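Local structure of cell division control protein Cdc48 (Mycobacterium smegmatis, 5E7P) at residues E251-L254 with L255-L258; A496-E499 with A500-P504; A733-E736 with S737-F741. The protein probably binds and hydrolyses ATP as a Cdc48-type AAA ATPase, and holds ADP in each of its two ATPase modules. One frame throughout, in Å; residues are numbered along the deposited sequence.

Contact 1 (E251-L254 with L255-L258); sequences EPEL and LKTL
The hydroxyl OG1 of T257 donates a hydrogen bond to the carbonyl O of E253 (2.6 Å), one turn back in a short alpha-helix of residues 252-258 on the surface of the first AAA module. The same oxygen also accepts the backbone N-H of T257 at 3.0 Å, the ordinary i to i+4 bond, and is thus gripped by two donors from a single residue. They reach it differently: the hydroxyl is tilted 18° from the carbonyl plane, whereas the amide stands well above it. With OG1 beside the backbone N and opposite the carbonyl carbon (chi1 -58°), the hydroxyl is turned back along the helix toward the preceding turn. One step earlier K256 N is bonded to P252 O at 3.0 Å; one step later the bond from L258 N to L254 O is weak (3.4 Å).

Against this tight grip on E253 O, the solvent side is loose. E253 and K256 run side by side, yet their charged atoms, OE2 and NZ, stay 5.4 Å apart, so any attraction is probably weak; the carboxylate rests instead against the aliphatic shaft of the lysine. On the apolar flank L254 and L255 both lean on L247 of helix 237-249, which ties this helix to the one before it. There L254 and L258 lie alongside each other, one turn apart, with CD2 of L254 4.2 Å from CD1 of L258.

Contact 2 (A496-E499 with A500-P504); sequences ALTE and AVLWP
E499 lies along the indole of W503, one turn further on in helix 491-506, where the helix makes a wide turn. The main apolar interaction is a CH-pi contact: CG of E499 stands over the six-membered ring, 3.6 Å from its centroid and 17° off the normal. The glutamate continues extended, its carboxylate plane about 10° from the ring plane, while OE1 forms a salt bridge with R495. At the pyrrole end CG2 of T498 comes to 3.5 Å from NE1 of W503; the threonine hydroxyl is hydrogen-bonded to K494 O.

Backbone hydrogen bonds tell of a change in helix type. A500 N and V501 N bond to A496 O and L497 O in the alpha pattern, but W503 N reaches T498 O, five residues back, at 2.8 Å and with a nearly straight angle of 167°. This is a pi-type turn, and a kink follows at P504, whose nitrogen has no hydrogen to give.

The buried flank faces the second AAA core: L497, V501 and L502 pack on L539 of helix 534-539, and L497 and V501 also meet strand 623-629. At the more open end W503, with P504, touches F511 of helix 508-513.

Contact 3 (A733-E736 with S737-F741); sequences AQVE and SLREF
S737 N takes up the carbonyl O of A733 at 2.9 Å, a regular turn of the alpha-helix 732-739 that lies near the C-terminal end of the chain, against the second AAA module. CB of S737 also rests near that carbonyl oxygen.

L738 comes next. Its backbone N bonds to Q734 O at 3.1 Å and more weakly to V735 O, and its CG sits 3.3 Å from the Q734 oxygen. Beyond this turn the leucine is buried among P527 and P632 of loops and F650 of strand 645-650, and so packs the helix on that edge strand of the parallel sheet.

R739 carries the main side-chain contact. Its N bonds to V735 O in the helical manner, and its side chain, bent at chi3 (-65°), swings the guanidinium back alongside the preceding turn. NH1 then forms a salt bridge with OE2 of E736 at 3.0 Å. The carboxylate meets the guanidinium at its edge, but the two planes are 57° apart, so only one oxygen closes on one nitrogen instead of a flat paired bridge. NH2 passes 3.5 Å from CG1 of V735, a methyl laid against the end of the charged group. A second carboxylate, that of E652, forms a salt bridge with NE, so R739 is held between the helix and a partner outside it; this shared hold probably fixes the rotation of the guanidinium.

E740 N hydrogen-bonds to E736 O at 3.1 Å. The extended side chain of E740 brings a second, probably charged, carboxylate near that of E736, an approach probably eased by the arginine beside it. The two carboxylates are turned 80° from each other, and OE1 of E736 stays 4.2 Å from OE2 of E740.

How the contacts relate
All three contacts are local helix turns, and they differ mainly in what each turn leans on. Contact 1 belongs to the first AAA module, lies away from both ADP sites, and has its centre about 40 Å from that of contact 2 and about 57 Å from that of contact 3. Contact 2 lies in the second module and contact 3 packs against it, with centres about 25 Å and nearest atoms about 14 Å apart. They approach the same nucleotide: the side chain of L497 is about 8 Å from that of K532 and about 10 Å from a bound ADP, while that of L738 is about 6 Å from that of N630 and about 9 Å from ADP.

Contact 1 (E251-L254 with L255-L258)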
ATOM      1  N   GLU A 251       5.969  -1.862  35.547  1.00 51.81           N
ATOM      2  CA  GLU A 251       6.673  -0.912  36.407  1.00 57.28           C
ATOM      3  C   GLU A 251       5.920   0.412  36.534  1.00 56.37           C
ATOM      4  O   GLU A 251       6.436   1.460  36.142  1.00 56.01           O
ATOM      5  CB  GLU A 251       8.080  -0.660  35.859  1.00 62.74           C
ATOM      6  CG  GLU A 251       8.849  -1.932  35.524  1.00 69.21           C
ATOM      7  CD  GLU A 251      10.046  -1.678  34.623  1.00 74.19           C
ATOM      8  OE1 GLU A 251      10.733  -0.651  34.816  1.00 76.18           O
ATOM      9  OE2 GLU A 251      10.294  -2.502  33.715  1.00 75.10           O
ATOM     10  N   PRO A 252       4.703   0.375  37.102  1.00 55.86           N
ATOM     11  CA  PRO A 252       3.826   1.552  37.126  1.00 56.55           C
ATOM     12  C   PRO A 252       4.301   2.624  38.100  1.00 58.21           C
ATOM     13  O   PRO A 252       3.889   3.779  37.989  1.00 57.02           O
ATOM     14  CB  PRO A 252       2.480   0.981  37.603  1.00 57.02           C
ATOM     15  CG  PRO A 252       2.636  -0.522  37.579  1.00 56.94           C
ATOM     16  CD  PRO A 252       4.087  -0.765  37.798  1.00 57.27           C
ATOM     17  N   GLU A 253       5.153   2.244  39.046  1.00 61.66           N
ATOM     18  CA  GLU A 253       5.654   3.189  40.038  1.00 64.33           C
ATOM     19  C   GLU A 253       6.762   4.074  39.471  1.00 59.87           C
ATOM     20  O   GLU A 253       7.039   5.150  40.000  1.00 61.10           O
ATOM     21  CB  GLU A 253       6.136   2.454  41.291  1.00 71.09           C
ATOM     22  CG  GLU A 253       5.033   1.728  42.053  1.00 76.20           C
ATOM     23  CD  GLU A 253       4.092   2.673  42.788  1.00 80.42           C
ATOM     24  OE1 GLU A 253       3.045   2.204  43.284  1.00 81.44           O
ATOM     25  OE2 GLU A 253       4.402   3.880  42.879  1.00 82.26           O
ATOM     26  N   LEU A 254       7.393   3.618  38.395  1.00 54.25           N
ATOM     27  CA  LEU A 254       8.380   4.434  37.700  1.00 50.38           C
ATOM     28  C   LEU A 254       7.673   5.613  37.040  1.00 48.75           C
ATOM     29  O   LEU A 254       8.105   6.758  37.167  1.00 50.36           O
ATOM     30  CB  LEU A 254       9.130   3.602  36.657  1.00 46.98           C
ATOM     31  CG  LEU A 254      10.377   4.199  35.998  1.00 47.43           C
ATOM     32  CD1 LEU A 254      11.331   3.084  35.590  1.00 47.77           C
ATOM     33  CD2 LEU A 254      10.031   5.063  34.788  1.00 45.53           C
ATOM     34  N   LEU A 255       6.582   5.321  36.339  1.00 45.46           N
ATOM     35  CA  LEU A 255       5.789   6.356  35.684  1.00 43.87           C
ATOM     36  C   LEU A 255       5.142   7.285  36.704  1.00 46.00           C
ATOM     37  O   LEU A 255       5.040   8.492  36.485  1.00 46.55           O
ATOM     38  CB  LEU A 255       4.712   5.727  34.801  1.00 40.54           C
ATOM     39  CG  LEU A 255       5.214   4.934  33.596  1.00 38.64           C
ATOM     40  CD1 LEU A 255       4.050   4.449  32.752  1.00 35.69           C
ATOM     41  CD2 LEU A 255       6.168   5.779  32.768  1.00 37.97           C
ATOM     42  N   LYS A 256       4.706   6.712  37.821  1.00 46.99           N
ATOM     43  CA  LYS A 256       4.061   7.478  38.878  1.00 49.68           C
ATOM     44  C   LYS A 256       5.037   8.461  39.521  1.00 49.31           C
ATOM     45  O   LYS A 256       4.659   9.569  39.891  1.00 51.26           O
ATOM     46  CB  LYS A 256       3.477   6.530  39.929  1.00 55.31           C
ATOM     47  CG  LYS A 256       2.723   7.214  41.059  1.00 60.43           C
ATOM     48  CD  LYS A 256       2.106   6.189  42.003  1.00 64.26           C
ATOM     49  CE  LYS A 256       1.746   6.807  43.345  1.00 68.52           C
ATOM     50  NZ  LYS A 256       0.761   7.916  43.210  1.00 70.57           N
ATOM     51  N   THR A 257       6.296   8.051  39.641  1.00 47.03           N
ATOM     52  CA  THR A 257       7.333   8.899  40.219  1.00 45.18           C
ATOM     53  C   THR A 257       7.573  10.136  39.357  1.00 42.67           C
ATOM     54  O   THR A 257       7.854  11.220  39.871  1.00 41.30           O
ATOM     55  CB  THR A 257       8.661   8.129  40.373  1.00 46.68           C
ATOM     56  OG1 THR A 257       8.457   6.970  41.190  1.00 48.98           O
ATOM     57  CG2 THR A 257       9.725   9.006  41.007  1.00 47.06           C
ATOM     58  N   LEU A 258       7.451   9.969  38.044  1.00 42.12           N
ATOM     59  CA  LEU A 258       7.712  11.054  37.104  1.00 44.58           C
ATOM     60  C   LEU A 258       6.455  11.856  36.780  1.00 45.42           C
ATOM     61  O   LEU A 258       6.512  12.843  36.049  1.00 46.36           O
ATOM     62  CB  LEU A 258       8.336  10.508  35.818  1.00 45.00           C
ATOM     63  CG  LEU A 258       9.587   9.649  36.023  1.00 46.53           C
ATOM     64  CD1 LEU A 258      10.195   9.240  34.693  1.00 45.42           C
ATOM     65  CD2 LEU A 258      10.609  10.374  36.892  1.00 47.21           C
TER

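Contact 2 (A496-E499 with A500-P504)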
ATOM      1  N   ALA A 496      19.965  15.268  -5.430  1.00 34.44           N
ATOM      2  CA  ALA A 496      19.790  16.199  -4.320  1.00 32.67           C
ATOM      3  C   ALA A 496      18.995  15.578  -3.175  1.00 30.66           C
ATOM      4  O   ALA A 496      19.352  15.737  -2.011  1.00 29.58           O
ATOM      5  CB  ALA A 496      19.119  17.480  -4.796  1.00 31.53           C
ATOM      6  N   LEU A 497      17.919  14.873  -3.511  1.00 29.86           N
ATOM      7  CA  LEU A 497      17.066  14.258  -2.498  1.00 27.29           C
ATOM      8  C   LEU A 497      17.756  13.087  -1.806  1.00 27.12           C
ATOM      9  O   LEU A 497      17.626  12.912  -0.594  1.00 27.03           O
ATOM     10  CB  LEU A 497      15.733  13.809  -3.105  1.00 26.23           C
ATOM     11  CG  LEU A 497      14.781  14.927  -3.537  1.00 27.70           C
ATOM     12  CD1 LEU A 497      13.422  14.358  -3.927  1.00 26.74           C
ATOM     13  CD2 LEU A 497      14.639  15.969  -2.438  1.00 28.14           C
ATOM     14  N   THR A 498      18.478  12.283  -2.582  1.00 26.64           N
ATOM     15  CA  THR A 498      19.249  11.175  -2.032  1.00 27.29           C
ATOM     16  C   THR A 498      20.229  11.691  -0.987  1.00 27.84           C
ATOM     17  O   THR A 498      20.352  11.121   0.095  1.00 28.93           O
ATOM     18  CB  THR A 498      20.030  10.421  -3.130  1.00 29.69           C
ATOM     19  OG1 THR A 498      19.112   9.754  -4.002  1.00 30.93           O
ATOM     20  CG2 THR A 498      20.950   9.388  -2.515  1.00 31.01           C
ATOM     21  N   GLU A 499      20.907  12.787  -1.308  1.00 29.96           N
ATOM     22  CA  GLU A 499      21.919  13.342  -0.415  1.00 34.19           C
ATOM     23  C   GLU A 499      21.314  14.092   0.769  1.00 35.66           C
ATOM     24  O   GLU A 499      21.873  14.081   1.867  1.00 38.25           O
ATOM     25  CB  GLU A 499      22.883  14.242  -1.192  1.00 37.00           C
ATOM     26  CG  GLU A 499      23.622  13.510  -2.306  1.00 40.74           C
ATOM     27  CD  GLU A 499      24.732  14.334  -2.936  1.00 43.50           C
ATOM     28  OE1 GLU A 499      24.980  15.467  -2.468  1.00 45.55           O
ATOM     29  OE2 GLU A 499      25.357  13.842  -3.901  1.00 42.54           O
ATOM     30  N   ALA A 500      20.171  14.730   0.551  1.00 33.44           N
ATOM     31  CA  ALA A 500      19.534  15.523   1.599  1.00 33.33           C
ATOM     32  C   ALA A 500      18.645  14.687   2.519  1.00 32.87           C
ATOM     33  O   ALA A 500      18.439  15.040   3.679  1.00 32.05           O
ATOM     34  CB  ALA A 500      18.736  16.668   0.989  1.00 33.54           C
ATOM     35  N   VAL A 501      18.128  13.578   2.004  1.00 32.54           N
ATOM     36  CA  VAL A 501      17.156  12.788   2.752  1.00 32.29           C
ATOM     37  C   VAL A 501      17.634  11.375   3.072  1.00 33.75           C
ATOM     38  O   VAL A 501      17.699  10.989   4.238  1.00 35.02           O
ATOM     39  CB  VAL A 501      15.801  12.718   2.012  1.00 31.16           C
ATOM     40  CG1 VAL A 501      14.842  11.789   2.740  1.00 31.00           C
ATOM     41  CG2 VAL A 501      15.207  14.110   1.866  1.00 29.49           C
ATOM     42  N   LEU A 502      17.963  10.604   2.040  1.00 33.02           N
ATOM     43  CA  LEU A 502      18.338   9.203   2.230  1.00 33.92           C
ATOM     44  C   LEU A 502      19.670   9.017   2.960  1.00 35.51           C
ATOM     45  O   LEU A 502      19.755   8.239   3.908  1.00 36.37           O
ATOM     46  CB  LEU A 502      18.352   8.452   0.898  1.00 33.14           C
ATOM     47  CG  LEU A 502      16.975   8.224   0.276  1.00 34.65           C
ATOM     48  CD1 LEU A 502      17.068   7.246  -0.889  1.00 35.75           C
ATOM     49  CD2 LEU A 502      15.988   7.730   1.322  1.00 34.25           C
ATOM     50  N   TRP A 503      20.701   9.727   2.513  1.00 35.21           N
ATOM     51  CA  TRP A 503      22.026   9.625   3.126  1.00 35.93           C
ATOM     52  C   TRP A 503      22.053   9.860   4.646  1.00 37.57           C
ATOM     53  O   TRP A 503      22.616   9.044   5.374  1.00 38.88           O
ATOM     54  CB  TRP A 503      23.034  10.539   2.417  1.00 33.87           C
ATOM     55  CG  TRP A 503      23.556   9.991   1.130  1.00 35.31           C
ATOM     56  CD1 TRP A 503      23.173   8.835   0.512  1.00 36.11           C
ATOM     57  CD2 TRP A 503      24.569  10.573   0.301  1.00 34.48           C
ATOM     58  NE1 TRP A 503      23.882   8.665  -0.653  1.00 36.96           N
ATOM     59  CE2 TRP A 503      24.748   9.718  -0.804  1.00 35.62           C
ATOM     60  CE3 TRP A 503      25.339  11.739   0.386  1.00 34.79           C
ATOM     61  CZ2 TRP A 503      25.664   9.989  -1.817  1.00 36.77           C
ATOM     62  CZ3 TRP A 503      26.250  12.005  -0.618  1.00 36.87           C
ATOM     63  CH2 TRP A 503      26.403  11.136  -1.707  1.00 37.69           C
ATOM     64  N   PRO A 504      21.454  10.968   5.135  1.00 37.22           N
ATOM     65  CA  PRO A 504      21.505  11.157   6.591  1.00 39.46           C
ATOM     66  C   PRO A 504      20.726  10.107   7.386  1.00 42.06           C
ATOM     67  O   PRO A 504      21.183   9.708   8.459  1.00 44.26           O
ATOM     68  CB  PRO A 504      20.888  12.549   6.788  1.00 36.57           C
ATOM     69  CG  PRO A 504      20.106  12.806   5.553  1.00 35.32           C
ATOM     70  CD  PRO A 504      20.858  12.135   4.458  1.00 34.21           C
TER

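Contact 3 (A733-E736 with S737-F741)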
ATOM      1  N   ALA A 733       6.454  31.952 -18.326  1.00 82.93           N
ATOM      2  CA  ALA A 733       6.496  33.030 -17.346  1.00 84.36           C
ATOM      3  C   ALA A 733       6.418  32.474 -15.929  1.00 84.07           C
ATOM      4  O   ALA A 733       7.160  32.899 -15.041  1.00 85.12           O
ATOM      5  CB  ALA A 733       5.371  34.021 -17.595  1.00 85.75           C
ATOM      6  N   GLN A 734       5.517  31.518 -15.724  1.00 82.22           N
ATOM      7  CA  GLN A 734       5.355  30.882 -14.420  1.00 78.76           C
ATOM      8  C   GLN A 734       6.552  30.000 -14.084  1.00 72.72           C
ATOM      9  O   GLN A 734       6.931  29.872 -12.921  1.00 72.05           O
ATOM     10  CB  GLN A 734       4.060  30.069 -14.369  1.00 80.87           C
ATOM     11  CG  GLN A 734       2.805  30.911 -14.530  1.00 86.47           C
ATOM     12  CD  GLN A 734       1.534  30.136 -14.239  1.00 89.23           C
ATOM     13  OE1 GLN A 734       1.113  29.289 -15.028  1.00 89.69           O
ATOM     14  NE2 GLN A 734       0.915  30.422 -13.097  1.00 90.32           N
ATOM     15  N   VAL A 735       7.141  29.392 -15.109  1.00 68.20           N
ATOM     16  CA  VAL A 735       8.342  28.586 -14.929  1.00 65.36           C
ATOM     17  C   VAL A 735       9.503  29.487 -14.521  1.00 68.36           C
ATOM     18  O   VAL A 735      10.309  29.133 -13.657  1.00 68.22           O
ATOM     19  CB  VAL A 735       8.695  27.799 -16.209  1.00 61.18           C
ATOM     20  CG1 VAL A 735      10.121  27.263 -16.144  1.00 59.89           C
ATOM     21  CG2 VAL A 735       7.703  26.664 -16.421  1.00 57.67           C
ATOM     22  N   GLU A 736       9.569  30.661 -15.139  1.00 70.84           N
ATOM     23  CA  GLU A 736      10.581  31.652 -14.797  1.00 73.61           C
ATOM     24  C   GLU A 736      10.368  32.143 -13.369  1.00 71.97           C
ATOM     25  O   GLU A 736      11.324  32.353 -12.622  1.00 72.93           O
ATOM     26  CB  GLU A 736      10.520  32.834 -15.766  1.00 79.30           C
ATOM     27  CG  GLU A 736      11.781  33.680 -15.795  1.00 84.38           C
ATOM     28  CD  GLU A 736      12.940  32.974 -16.477  1.00 87.95           C
ATOM     29  OE1 GLU A 736      14.101  33.382 -16.258  1.00 89.64           O
ATOM     30  OE2 GLU A 736      12.689  32.015 -17.241  1.00 88.49           O
ATOM     31  N   SER A 737       9.104  32.315 -12.996  1.00 69.15           N
ATOM     32  CA  SER A 737       8.744  32.801 -11.670  1.00 67.42           C
ATOM     33  C   SER A 737       9.170  31.832 -10.563  1.00 62.59           C
ATOM     34  O   SER A 737       9.540  32.251  -9.467  1.00 60.96           O
ATOM     35  CB  SER A 737       7.238  33.059 -11.596  1.00 69.44           C
ATOM     36  OG  SER A 737       6.880  33.659 -10.364  1.00 71.25           O
ATOM     37  N   LEU A 738       9.115  30.537 -10.856  1.00 59.89           N
ATOM     38  CA  LEU A 738       9.510  29.519  -9.889  1.00 57.13           C
ATOM     39  C   LEU A 738      11.024  29.406  -9.782  1.00 60.07           C
ATOM     40  O   LEU A 738      11.562  29.183  -8.697  1.00 59.09           O
ATOM     41  CB  LEU A 738       8.917  28.160 -10.265  1.00 52.54           C
ATOM     42  CG  LEU A 738       7.401  28.028 -10.177  1.00 50.18           C
ATOM     43  CD1 LEU A 738       6.978  26.607 -10.484  1.00 47.62           C
ATOM     44  CD2 LEU A 738       6.924  28.448  -8.802  1.00 50.64           C
ATOM     45  N   ARG A 739      11.708  29.555 -10.911  1.00 65.04           N
ATOM     46  CA  ARG A 739      13.162  29.443 -10.943  1.00 68.79           C
ATOM     47  C   ARG A 739      13.828  30.590 -10.184  1.00 72.04           C
ATOM     48  O   ARG A 739      14.878  30.408  -9.565  1.00 71.37           O
ATOM     49  CB  ARG A 739      13.668  29.401 -12.389  1.00 70.21           C
ATOM     50  CG  ARG A 739      15.151  29.090 -12.513  1.00 69.93           C
ATOM     51  CD  ARG A 739      15.623  29.126 -13.959  1.00 71.28           C
ATOM     52  NE  ARG A 739      15.013  28.080 -14.778  1.00 70.94           N
ATOM     53  CZ  ARG A 739      14.092  28.302 -15.711  1.00 71.90           C
ATOM     54  NH1 ARG A 739      13.671  29.537 -15.947  1.00 73.22           N
ATOM     55  NH2 ARG A 739      13.594  27.290 -16.410  1.00 71.41           N
ATOM     56  N   GLU A 740      13.207  31.765 -10.232  1.00 75.31           N
ATOM     57  CA  GLU A 740      13.743  32.949  -9.566  1.00 78.97           C
ATOM     58  C   GLU A 740      13.393  33.005  -8.080  1.00 76.13           C
ATOM     59  O   GLU A 740      13.925  33.840  -7.349  1.00 77.77           O
ATOM     60  CB  GLU A 740      13.242  34.221 -10.252  1.00 86.16           C
ATOM     61  CG  GLU A 740      13.870  34.504 -11.604  1.00 92.35           C
ATOM     62  CD  GLU A 740      13.365  35.798 -12.213  1.00 99.44           C
ATOM     63  OE1 GLU A 740      12.380  36.357 -11.684  1.00101.85           O
ATOM     64  OE2 GLU A 740      13.952  36.257 -13.218  1.00101.97           O
ATOM     65  N   PHE A 741      12.505  32.118  -7.641  1.00 70.86           N
ATOM     66  CA  PHE A 741      11.986  32.153  -6.275  1.00 66.80           C
ATOM     67  C   PHE A 741      13.067  32.115  -5.194  1.00 69.16           C
ATOM     68  O   PHE A 741      13.004  32.870  -4.223  1.00 69.74           O
ATOM     69  CB  PHE A 741      10.976  31.023  -6.044  1.00 59.33           C
ATOM     70  CG  PHE A 741      10.488  30.931  -4.626  1.00 54.65           C
ATOM     71  CD1 PHE A 741       9.501  31.784  -4.164  1.00 54.42           C
ATOM     72  CD2 PHE A 741      11.023  29.999  -3.751  1.00 51.88           C
ATOM     73  CE1 PHE A 741       9.054  31.707  -2.858  1.00 54.73           C
ATOM     74  CE2 PHE A 741      10.582  29.918  -2.444  1.00 51.18           C
ATOM     75  CZ  PHE A 741       9.595  30.773  -1.996  1.00 52.82           C
TER